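Local coordinates for protein putative beta-glucosidase (Bifidobacterium adolescentis, PDB 5WAB) that hydrolyses beta-glucosidic linkages as a glycoside hydrolase family 3 enzyme and probably also removes terminal alpha-L-arabinopyranosyl groups from ginsenoside Rb2, at residues P83-I86 against H87-G90; T216-R220 against D221-Y225; V608-K611 against A612-A616; A596-K599 against H600-K603. All coordinates share one frame; numbering follows the deposited sequence.

Interaction 1 (P83-I86 against H87-G90)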
loop_
_atom_site.group_PDB
_atom_site.type_symbol
_atom_site.label_atom_id
_atom_site.label_comp_id
_atom_site.label_asym_id
_atom_site.label_seq_id
_atom_site.Cartn_x
_atom_site.Cartn_y
_atom_site.Cartn_z
ATOM N N PRO A 83 -10.282 -2.718 5.767
ATOM C CA PRO A 83 -10.772 -1.583 4.968
ATOM C C PRO A 83 -11.658 -0.630 5.744
ATOM O O PRO A 83 -11.605 0.583 5.500
ATOM C CB PRO A 83 -11.538 -2.267 3.828
ATOM C CG PRO A 83 -10.884 -3.618 3.708
ATOM C CD PRO A 83 -10.529 -4.013 5.110
ATOM N N GLU A 84 -12.452 -1.128 6.690
ATOM C CA GLU A 84 -13.315 -0.230 7.446
ATOM C C GLU A 84 -12.487 0.733 8.289
ATOM O O GLU A 84 -12.770 1.934 8.326
ATOM C CB GLU A 84 -14.277 -1.034 8.328
ATOM C CG GLU A 84 -15.317 -1.865 7.569
ATOM C CD GLU A 84 -14.756 -3.193 7.063
ATOM O OE1 GLU A 84 -13.640 -3.564 7.478
ATOM O OE2 GLU A 84 -15.426 -3.866 6.254
ATOM N N LEU A 85 -11.426 0.240 8.927
ATOM C CA LEU A 85 -10.560 1.123 9.702
ATOM C C LEU A 85 -9.821 2.108 8.803
ATOM O O LEU A 85 -9.667 3.283 9.155
ATOM C CB LEU A 85 -9.571 0.294 10.520
ATOM C CG LEU A 85 -8.434 1.034 11.226
ATOM C CD1 LEU A 85 -8.983 1.959 12.278
ATOM C CD2 LEU A 85 -7.463 0.035 11.842
ATOM N N ILE A 86 -9.370 1.651 7.630
ATOM C CA ILE A 86 -8.722 2.547 6.677
ATOM C C ILE A 86 -9.712 3.590 6.168
ATOM O O ILE A 86 -9.370 4.772 6.016
ATOM C CB ILE A 86 -8.113 1.726 5.527
ATOM C CG1 ILE A 86 -7.095 0.720 6.080
ATOM C CG2 ILE A 86 -7.518 2.645 4.456
ATOM C CD1 ILE A 86 -6.634 -0.304 5.075
ATOM N N HIS A 87 -10.962 3.178 5.930
ATOM C CA HIS A 87 -11.998 4.125 5.542
ATOM C C HIS A 87 -12.194 5.180 6.614
ATOM O O HIS A 87 -12.521 6.331 6.310
ATOM C CB HIS A 87 -13.311 3.380 5.285
ATOM C CG HIS A 87 -14.429 4.261 4.825
ATOM N ND1 HIS A 87 -15.136 5.078 5.681
ATOM C CD2 HIS A 87 -14.964 4.452 3.596
ATOM C CE1 HIS A 87 -16.058 5.734 4.998
ATOM N NE2 HIS A 87 -15.974 5.372 3.731
ATOM N N GLN A 88 -11.981 4.804 7.869
ATOM C CA GLN A 88 -12.153 5.716 8.988
ATOM C C GLN A 88 -10.998 6.709 9.087
ATOM O O GLN A 88 -11.213 7.877 9.435
ATOM C CB GLN A 88 -12.290 4.896 10.265
ATOM C CG GLN A 88 -12.716 5.662 11.479
ATOM C CD GLN A 88 -13.090 4.740 12.618
ATOM O OE1 GLN A 88 -13.156 3.519 12.450
ATOM N NE2 GLN A 88 -13.351 5.319 13.784
ATOM N N VAL A 89 -9.770 6.257 8.806
ATOM C CA VAL A 89 -8.625 7.162 8.694
ATOM C C VAL A 89 -8.859 8.214 7.612
ATOM O O VAL A 89 -8.488 9.384 7.770
ATOM C CB VAL A 89 -7.333 6.360 8.428
ATOM C CG1 VAL A 89 -6.155 7.300 8.228
ATOM C CG2 VAL A 89 -7.053 5.391 9.561
ATOM N N GLY A 90 -9.449 7.812 6.486
ATOM C CA GLY A 90 -9.697 8.765 5.415
ATOM C C GLY A 90 -10.671 9.858 5.812
ATOM O O GLY A 90 -10.477 11.032 5.475
#

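Interaction 2 (T216-R220 against D221-Y225)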
loop_
_atom_site.group_PDB
_atom_site.type_symbol
_atom_site.label_atom_id
_atom_site.label_comp_id
_atom_site.label_asym_id
_atom_site.label_seq_id
_atom_site.Cartn_x
_atom_site.Cartn_y
_atom_site.Cartn_z
ATOM N N THR A 216 -5.858 7.389 -21.269
ATOM C CA THR A 216 -7.132 7.485 -21.971
ATOM C C THR A 216 -7.666 6.117 -22.365
ATOM O O THR A 216 -8.781 5.768 -21.965
ATOM C CB THR A 216 -6.992 8.384 -23.210
ATOM O OG1 THR A 216 -6.551 9.686 -22.809
ATOM C CG2 THR A 216 -8.340 8.519 -23.929
ATOM N N ASP A 217 -6.902 5.326 -23.127
ATOM C CA ASP A 217 -7.379 4.016 -23.571
ATOM C C ASP A 217 -7.743 3.128 -22.387
ATOM O O ASP A 217 -8.852 2.587 -22.321
ATOM C CB ASP A 217 -6.318 3.331 -24.433
ATOM C CG ASP A 217 -6.045 4.076 -25.719
ATOM O OD1 ASP A 217 -6.709 5.099 -25.951
ATOM O OD2 ASP A 217 -5.168 3.642 -26.498
ATOM N N VAL A 218 -6.816 2.957 -21.448
ATOM C CA VAL A 218 -7.059 2.090 -20.298
ATOM C C VAL A 218 -7.896 2.802 -19.246
ATOM O O VAL A 218 -9.000 2.366 -18.899
ATOM C CB VAL A 218 -5.727 1.610 -19.690
ATOM C CG1 VAL A 218 -5.989 0.911 -18.370
ATOM C CG2 VAL A 218 -4.981 0.696 -20.655
ATOM N N LEU A 219 -7.377 3.917 -18.732
ATOM C CA LEU A 219 -7.952 4.539 -17.544
ATOM C C LEU A 219 -9.403 4.953 -17.768
ATOM O O LEU A 219 -10.278 4.663 -16.940
ATOM C CB LEU A 219 -7.090 5.735 -17.133
ATOM C CG LEU A 219 -7.503 6.545 -15.905
ATOM C CD1 LEU A 219 -7.525 5.673 -14.656
ATOM C CD2 LEU A 219 -6.569 7.726 -15.724
ATOM N N ARG A 220 -9.693 5.587 -18.906
ATOM C CA ARG A 220 -11.018 6.148 -19.145
ATOM C C ARG A 220 -11.896 5.284 -20.044
ATOM O O ARG A 220 -13.034 4.978 -19.676
ATOM C CB ARG A 220 -10.885 7.550 -19.748
ATOM C CG ARG A 220 -10.318 8.577 -18.779
ATOM C CD ARG A 220 -10.053 9.870 -19.488
ATOM N NE ARG A 220 -9.839 10.982 -18.577
ATOM C CZ ARG A 220 -8.644 11.494 -18.310
ATOM N NH1 ARG A 220 -7.562 10.963 -18.871
ATOM N NH2 ARG A 220 -8.529 12.526 -17.484
ATOM N N ASP A 221 -11.393 4.873 -21.211
ATOM C CA ASP A 221 -12.247 4.150 -22.152
ATOM C C ASP A 221 -12.575 2.740 -21.676
ATOM O O ASP A 221 -13.682 2.254 -21.926
ATOM C CB ASP A 221 -11.605 4.113 -23.541
ATOM C CG ASP A 221 -11.550 5.490 -24.198
ATOM O OD1 ASP A 221 -12.295 6.396 -23.762
ATOM O OD2 ASP A 221 -10.779 5.657 -25.168
ATOM N N GLU A 222 -11.647 2.074 -20.989
ATOM C CA GLU A 222 -11.875 0.714 -20.509
ATOM C C GLU A 222 -12.410 0.684 -19.078
ATOM O O GLU A 222 -13.393 -0.004 -18.798
ATOM C CB GLU A 222 -10.582 -0.106 -20.599
ATOM C CG GLU A 222 -10.047 -0.291 -22.011
ATOM C CD GLU A 222 -8.769 -1.102 -22.045
ATOM O OE1 GLU A 222 -8.483 -1.801 -21.052
ATOM O OE2 GLU A 222 -8.044 -1.036 -23.058
ATOM N N TRP A 223 -11.780 1.419 -18.163
ATOM C CA TRP A 223 -12.155 1.352 -16.754
ATOM C C TRP A 223 -13.274 2.316 -16.365
ATOM O O TRP A 223 -13.887 2.134 -15.306
ATOM C CB TRP A 223 -10.939 1.633 -15.864
ATOM C CG TRP A 223 -9.823 0.634 -15.965
ATOM C CD1 TRP A 223 -9.833 -0.551 -16.645
ATOM C CD2 TRP A 223 -8.529 0.733 -15.353
ATOM N NE1 TRP A 223 -8.626 -1.196 -16.491
ATOM C CE2 TRP A 223 -7.810 -0.427 -15.702
ATOM C CE3 TRP A 223 -7.911 1.690 -14.541
ATOM C CZ2 TRP A 223 -6.497 -0.651 -15.273
ATOM C CZ3 TRP A 223 -6.607 1.463 -14.114
ATOM C CH2 TRP A 223 -5.916 0.304 -14.484
ATOM N N GLY A 224 -13.557 3.336 -17.175
ATOM C CA GLY A 224 -14.583 4.297 -16.817
ATOM C C GLY A 224 -14.186 5.317 -15.769
ATOM O O GLY A 224 -15.032 5.747 -14.982
ATOM N N TYR A 225 -12.918 5.715 -15.732
ATOM C CA TYR A 225 -12.486 6.745 -14.797
ATOM C C TYR A 225 -13.136 8.076 -15.157
ATOM O O TYR A 225 -13.055 8.533 -16.301
ATOM C CB TYR A 225 -10.965 6.873 -14.817
ATOM C CG TYR A 225 -10.426 7.975 -13.932
ATOM C CD1 TYR A 225 -10.664 7.973 -12.563
ATOM C CD2 TYR A 225 -9.669 9.008 -14.462
ATOM C CE1 TYR A 225 -10.175 8.974 -11.757
ATOM C CE2 TYR A 225 -9.168 10.007 -13.662
ATOM C CZ TYR A 225 -9.426 9.987 -12.311
ATOM O OH TYR A 225 -8.929 10.988 -11.512
HETATM O O HOH W 1 -11.835 11.282 -16.693
#

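Interaction 3 (V608-K611 against A612-A616)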
loop_
_atom_site.group_PDB
_atom_site.type_symbol
_atom_site.label_atom_id
_atom_site.label_comp_id
_atom_site.label_asym_id
_atom_site.label_seq_id
_atom_site.Cartn_x
_atom_site.Cartn_y
_atom_site.Cartn_z
ATOM N N VAL A 608 -11.931 -10.475 11.440
ATOM C CA VAL A 608 -13.037 -10.689 12.366
ATOM C C VAL A 608 -12.525 -10.526 13.789
ATOM O O VAL A 608 -11.552 -11.178 14.185
ATOM C CB VAL A 608 -13.670 -12.080 12.182
ATOM C CG1 VAL A 608 -14.908 -12.201 13.030
ATOM C CG2 VAL A 608 -13.993 -12.332 10.724
ATOM N N PHE A 609 -13.186 -9.669 14.557
ATOM C CA PHE A 609 -12.887 -9.488 15.971
ATOM C C PHE A 609 -13.784 -10.429 16.769
ATOM O O PHE A 609 -15.014 -10.358 16.666
ATOM C CB PHE A 609 -13.111 -8.028 16.368
ATOM C CG PHE A 609 -12.398 -7.039 15.470
ATOM C CD1 PHE A 609 -12.961 -6.646 14.259
ATOM C CD2 PHE A 609 -11.160 -6.520 15.823
ATOM C CE1 PHE A 609 -12.311 -5.750 13.426
ATOM C CE2 PHE A 609 -10.501 -5.620 14.990
ATOM C CZ PHE A 609 -11.077 -5.236 13.793
ATOM N N LEU A 610 -13.173 -11.317 17.548
ATOM C CA LEU A 610 -13.897 -12.350 18.278
ATOM C C LEU A 610 -13.457 -12.371 19.733
ATOM O O LEU A 610 -12.255 -12.420 20.019
ATOM C CB LEU A 610 -13.659 -13.727 17.654
ATOM C CG LEU A 610 -14.161 -13.948 16.232
ATOM C CD1 LEU A 610 -13.625 -15.261 15.695
ATOM C CD2 LEU A 610 -15.678 -13.943 16.220
ATOM N N LYS A 611 -14.424 -12.317 20.645
ATOM C CA LYS A 611 -14.116 -12.548 22.046
ATOM C C LYS A 611 -13.843 -14.026 22.300
ATOM O O LYS A 611 -14.054 -14.888 21.443
ATOM C CB LYS A 611 -15.238 -12.066 22.962
ATOM C CG LYS A 611 -15.441 -10.575 22.968
ATOM C CD LYS A 611 -16.465 -10.213 24.023
ATOM C CE LYS A 611 -16.693 -8.717 24.098
ATOM N NZ LYS A 611 -17.668 -8.366 25.173
ATOM N N ALA A 612 -13.371 -14.304 23.513
ATOM C CA ALA A 612 -12.998 -15.657 23.912
ATOM C C ALA A 612 -14.171 -16.616 23.747
ATOM O O ALA A 612 -15.241 -16.413 24.329
ATOM C CB ALA A 612 -12.507 -15.651 25.358
ATOM N N GLY A 613 -13.973 -17.650 22.933
ATOM C CA GLY A 613 -14.980 -18.659 22.708
ATOM C C GLY A 613 -15.942 -18.374 21.577
ATOM O O GLY A 613 -16.663 -19.289 21.157
ATOM N N GLU A 614 -15.964 -17.150 21.057
ATOM C CA GLU A 614 -16.915 -16.794 20.015
ATOM C C GLU A 614 -16.503 -17.364 18.667
ATOM O O GLU A 614 -15.323 -17.608 18.396
ATOM C CB GLU A 614 -17.060 -15.280 19.889
ATOM C CG GLU A 614 -17.897 -14.632 20.971
ATOM C CD GLU A 614 -18.358 -13.238 20.580
ATOM O OE1 GLU A 614 -18.007 -12.782 19.467
ATOM O OE2 GLU A 614 -19.078 -12.606 21.384
ATOM N N SER A 615 -17.504 -17.579 17.819
ATOM C CA SER A 615 -17.300 -18.026 16.456
ATOM C C SER A 615 -18.059 -17.098 15.525
ATOM O O SER A 615 -18.968 -16.377 15.939
ATOM C CB SER A 615 -17.766 -19.471 16.251
ATOM O OG SER A 615 -19.176 -19.568 16.352
ATOM N N ALA A 616 -17.673 -17.123 14.258
ATOM C CA ALA A 616 -18.304 -16.268 13.266
ATOM C C ALA A 616 -18.304 -16.967 11.919
ATOM O O ALA A 616 -17.314 -17.600 11.534
ATOM C CB ALA A 616 -17.594 -14.919 13.147
#

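Interaction 4 (A596-K599 against H600-K603)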
loop_
_atom_site.group_PDB
_atom_site.type_symbol
_atom_site.label_atom_id
_atom_site.label_comp_id
_atom_site.label_asym_id
_atom_site.label_seq_id
_atom_site.Cartn_x
_atom_site.Cartn_y
_atom_site.Cartn_z
ATOM N N ALA A 596 1.893 -19.284 -17.997
ATOM C CA ALA A 596 2.519 -19.451 -16.692
ATOM C C ALA A 596 1.763 -18.646 -15.641
ATOM O O ALA A 596 1.438 -17.472 -15.856
ATOM C CB ALA A 596 3.980 -19.017 -16.749
ATOM N N ARG A 597 1.467 -19.282 -14.512
ATOM C CA ARG A 597 0.721 -18.663 -13.428
ATOM C C ARG A 597 1.337 -19.045 -12.091
ATOM O O ARG A 597 1.853 -20.158 -11.935
ATOM C CB ARG A 597 -0.758 -19.079 -13.453
ATOM C CG ARG A 597 -1.451 -18.853 -14.790
ATOM C CD ARG A 597 -2.956 -18.844 -14.619
ATOM N NE ARG A 597 -3.374 -17.749 -13.751
ATOM C CZ ARG A 597 -4.613 -17.580 -13.312
ATOM N NH1 ARG A 597 -5.558 -18.441 -13.658
ATOM N NH2 ARG A 597 -4.903 -16.557 -12.519
ATOM N N PRO A 598 1.311 -18.136 -11.116
ATOM C CA PRO A 598 1.740 -18.488 -9.758
ATOM C C PRO A 598 0.889 -19.613 -9.188
ATOM O O PRO A 598 -0.261 -19.815 -9.583
ATOM C CB PRO A 598 1.533 -17.191 -8.969
ATOM C CG PRO A 598 1.528 -16.111 -10.011
ATOM C CD PRO A 598 0.919 -16.721 -11.226
ATOM N N LYS A 599 1.463 -20.342 -8.226
ATOM C CA LYS A 599 0.734 -21.470 -7.657
ATOM C C LYS A 599 -0.588 -21.015 -7.055
ATOM O O LYS A 599 -1.617 -21.676 -7.231
ATOM C CB LYS A 599 1.575 -22.196 -6.607
ATOM C CG LYS A 599 0.988 -23.550 -6.224
ATOM C CD LYS A 599 1.981 -24.414 -5.466
ATOM C CE LYS A 599 2.093 -23.970 -4.013
ATOM N NZ LYS A 599 3.088 -24.770 -3.248
ATOM N N HIS A 600 -0.589 -19.887 -6.345
ATOM C CA HIS A 600 -1.844 -19.320 -5.878
ATOM C C HIS A 600 -1.714 -17.805 -5.782
ATOM O O HIS A 600 -0.611 -17.258 -5.740
ATOM C CB HIS A 600 -2.276 -19.926 -4.531
ATOM C CG HIS A 600 -1.276 -19.755 -3.432
ATOM N ND1 HIS A 600 -1.567 -20.041 -2.117
ATOM C CD2 HIS A 600 0.004 -19.312 -3.446
ATOM C CE1 HIS A 600 -0.509 -19.789 -1.368
ATOM N NE2 HIS A 600 0.459 -19.346 -2.151
ATOM N N GLU A 601 -2.868 -17.133 -5.747
ATOM C CA GLU A 601 -2.954 -15.682 -5.644
ATOM C C GLU A 601 -4.068 -15.310 -4.679
ATOM O O GLU A 601 -5.115 -15.963 -4.650
ATOM C CB GLU A 601 -3.208 -15.037 -7.012
ATOM C CG GLU A 601 -2.071 -15.203 -8.014
ATOM C CD GLU A 601 -2.310 -14.436 -9.303
ATOM O OE1 GLU A 601 -2.886 -13.328 -9.229
ATOM O OE2 GLU A 601 -1.899 -14.929 -10.381
ATOM N N LEU A 602 -3.836 -14.268 -3.881
ATOM C CA LEU A 602 -4.846 -13.811 -2.934
ATOM C C LEU A 602 -6.051 -13.240 -3.673
ATOM O O LEU A 602 -5.908 -12.339 -4.506
ATOM C CB LEU A 602 -4.261 -12.755 -1.999
ATOM C CG LEU A 602 -5.272 -12.230 -0.981
ATOM C CD1 LEU A 602 -5.434 -13.230 0.159
ATOM C CD2 LEU A 602 -4.862 -10.878 -0.467
ATOM N N LYS A 603 -7.249 -13.743 -3.346
ATOM C CA LYS A 603 -8.480 -13.303 -3.998
ATOM C C LYS A 603 -9.583 -12.925 -3.013
ATOM O O LYS A 603 -10.731 -12.741 -3.433
ATOM C CB LYS A 603 -8.996 -14.370 -4.971
ATOM C CG LYS A 603 -8.098 -14.567 -6.190
ATOM C CD LYS A 603 -7.962 -13.281 -7.008
ATOM C CE LYS A 603 -7.121 -13.508 -8.255
ATOM N NZ LYS A 603 -7.036 -12.284 -9.105
HETATM O O HOH W 2 -1.079 -15.407 -13.576
HETATM O O HOH W 3 -2.481 -17.305 -10.364
#

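Interaction 1 (P83-I86 against H87-G90)
His87 starts the second turn of helix 83-99 by giving its backbone N to Pro83 O at 2.7 Å, and the N-H...O angle of 158° marks a sound i to i+4 alpha-helical bond. Pro83 lies in the first turn, where its lack of an N-H costs the helix no bond. His87 CB also rests near that carbonyl, 3.3 Å from Pro83 O, but CG stands opposite the backbone N (chi1 -178°) and takes the imidazole away from the first turn. Gln88 N is held less firmly. It divides itself between two weak bonds, to Glu84 O at 3.0 Å and to Leu85 O at 3.1 Å, the acceptors four and three residues earlier. Val89 N then bonds well to Leu85 O at 3.0 Å, so this oxygen takes one good and one weak donor. The CG2 branch of Val89, set beside its own backbone N, approaches the same Leu85 O to 3.4 Å. Gly90 N closes the series on Ile86 O at 3.1 Å, again an i+4 bond. The helix follows strand 41-44 and leads to the neighbouring parallel strand 102-106 of the TIM-barrel-type N-terminal domain. Ile86 and His87 pack on helix 129-144, whereas Leu85, Gln88 and Val89 meet helix 301-313; Glu84 OE2 forms a salt bridge with Arg606.

Interaction 2 (T216-R220 against D221-Y225)
Val218 CG1 stands opposite its backbone N (chi1 170°) and Trp223 CG opposite its carbonyl carbon (chi1 -64°), and together these torsions lay the methyl over one face of the indole. CG1 sits 3.7 Å from the centroid of the six-membered ring of Trp223 and 22° off its normal, a CH-pi contact. Leu219 and Tyr225 run side by side in the same direction, with Leu219 CG 3.6 Å from Tyr225 CD2, while Arg220 CG comes to the edge of the tyrosine ring. The backbone beneath widens into a pi-type turn: Asp221 N bonds to Thr216 O at 2.9 Å, an i+5 link, and that oxygen also accepts from Arg220 N. A second i+5 bond joins Trp223 N to Val218 O at 3.0 Å. Gly224 then leaves the helix with positive phi, and Tyr225 N reaches back to Leu219 O at 3.1 Å. With a serine in place of Trp223, Val218 CG1 would probably lose its CH-pi partner and a gap would open toward Phe184 of helix 182-190. Water 1 accepts from Arg220 NE and donates to Tyr225 O, while Arg220 NH1 bonds to Gly246 O. Leu219 and Tyr225 pack on Ile196 of strand 195-198; on the more exposed side, Asp217 OD1 and Asp221 OD2 lie 4.2 Å apart, a like-charge pair that may raise the proton affinity of either carboxylate.

Interaction 3 (V608-K611 against A612-A616)
Leu610 and Val608 meet Ala616 where the chain doubles back between strands 601-610 and 615-622. Leu610 CG stands opposite the carbonyl carbon (chi1 -64°), and the side chain reaches across so that CD2 touches Ala616 CB at 3.8 Å. Its other branch, CD1, lies 4.0 Å from Glu614 O. Val608 places CG1 opposite the backbone N (chi1 -173°), which brings this methyl to Ala616 CB, likewise at 3.8 Å. One small alanine methyl is therefore approached by two larger side chains. The reversal is a type II beta turn from Lys611 to Glu614, closed by Glu614 N to Lys611 O at 3.0 Å, with the donor 40° out of the carbonyl plane. At Gly613 a side chain would collide with the carbonyl oxygen of Ala612. Glu614 leans back over the turn: its CB is 3.4 Å from Lys611 O, and its extended chain brings CD to 4.1 Å from Lys611 CB. Within the turn, Ala612 N hydrogen-bonds to Asp579 OD1, just before strand 580-590. The two strands pair with different partners, Val608 with Glu582 and Ala616 with Val572, so the turn joins two sheets of the fibronectin type III-like domain. Chemically the link is apolar between the strands and polar at the turn; the extended Lys611 chain leaves NZ 5.9 Å from Glu614 OE2, too far for a salt bridge, so any attraction there is probably slight.

Interaction 4 (A596-K599 against H600-K603)
The guanidinium of Arg597 and the carboxylate of Glu601 stand with their planes 89° apart, their side chains crossing at about a right angle, where a loop of the fibronectin type III-like domain runs into strand 601-610. Perpendicular planes exclude a paired, two-pronged salt bridge, and the separation of 4.0 Å between Arg597 NH2 and Glu601 OE2 exceeds that of a salt bridge. Water 2 bridges them instead: it lies in the guanidinium plane at its edge, accepts from Arg597 NE at 3.3 Å and donates weakly to Glu601 OE2. The bend of the arginine chain at chi3 (62°) turns its head toward this water. OE1, the other carboxylate oxygen of Glu601, forms a salt bridge with Arg529 NH2, which probably steadies the negative charge. The His600 ring stacks on Tyr587 and is gripped at both nitrogens, ND1 by Glu647 OE1 and NE2 by Asp532 OD2, so its rotation is fixed. Its CG sits between the backbone N and the carbonyl carbon (chi1 58°), which keeps the ring close to the Lys599 carbonyl carbon, His600 CG being 3.9 Å from Lys599 C. Across the bend the proline ring crosses the glutamate chain obliquely, bringing Pro598 CD to 3.4 Å from Glu601 OE2.

In the fold
Interactions 1 and 2 lie in the TIM-barrel-type N-terminal domain and rest on helical backbone bonds, regular i+4 links in helix 83-99 but i+5 links near the end of helix 212-222. Both are partly buried, and their centres are 27 Å apart. Interactions 3 and 4 share strand 601-610 of the fibronectin type III-like domain at opposite ends. Interaction 4, where the strand begins, is buried, polar and water-bridged; interaction 3, where it ends, is a surface turn over methyl contacts. Interactions 1 and 3 come within about 6 Å between nearest atoms, and Phe609 touches Asn82, just before helix 83-99.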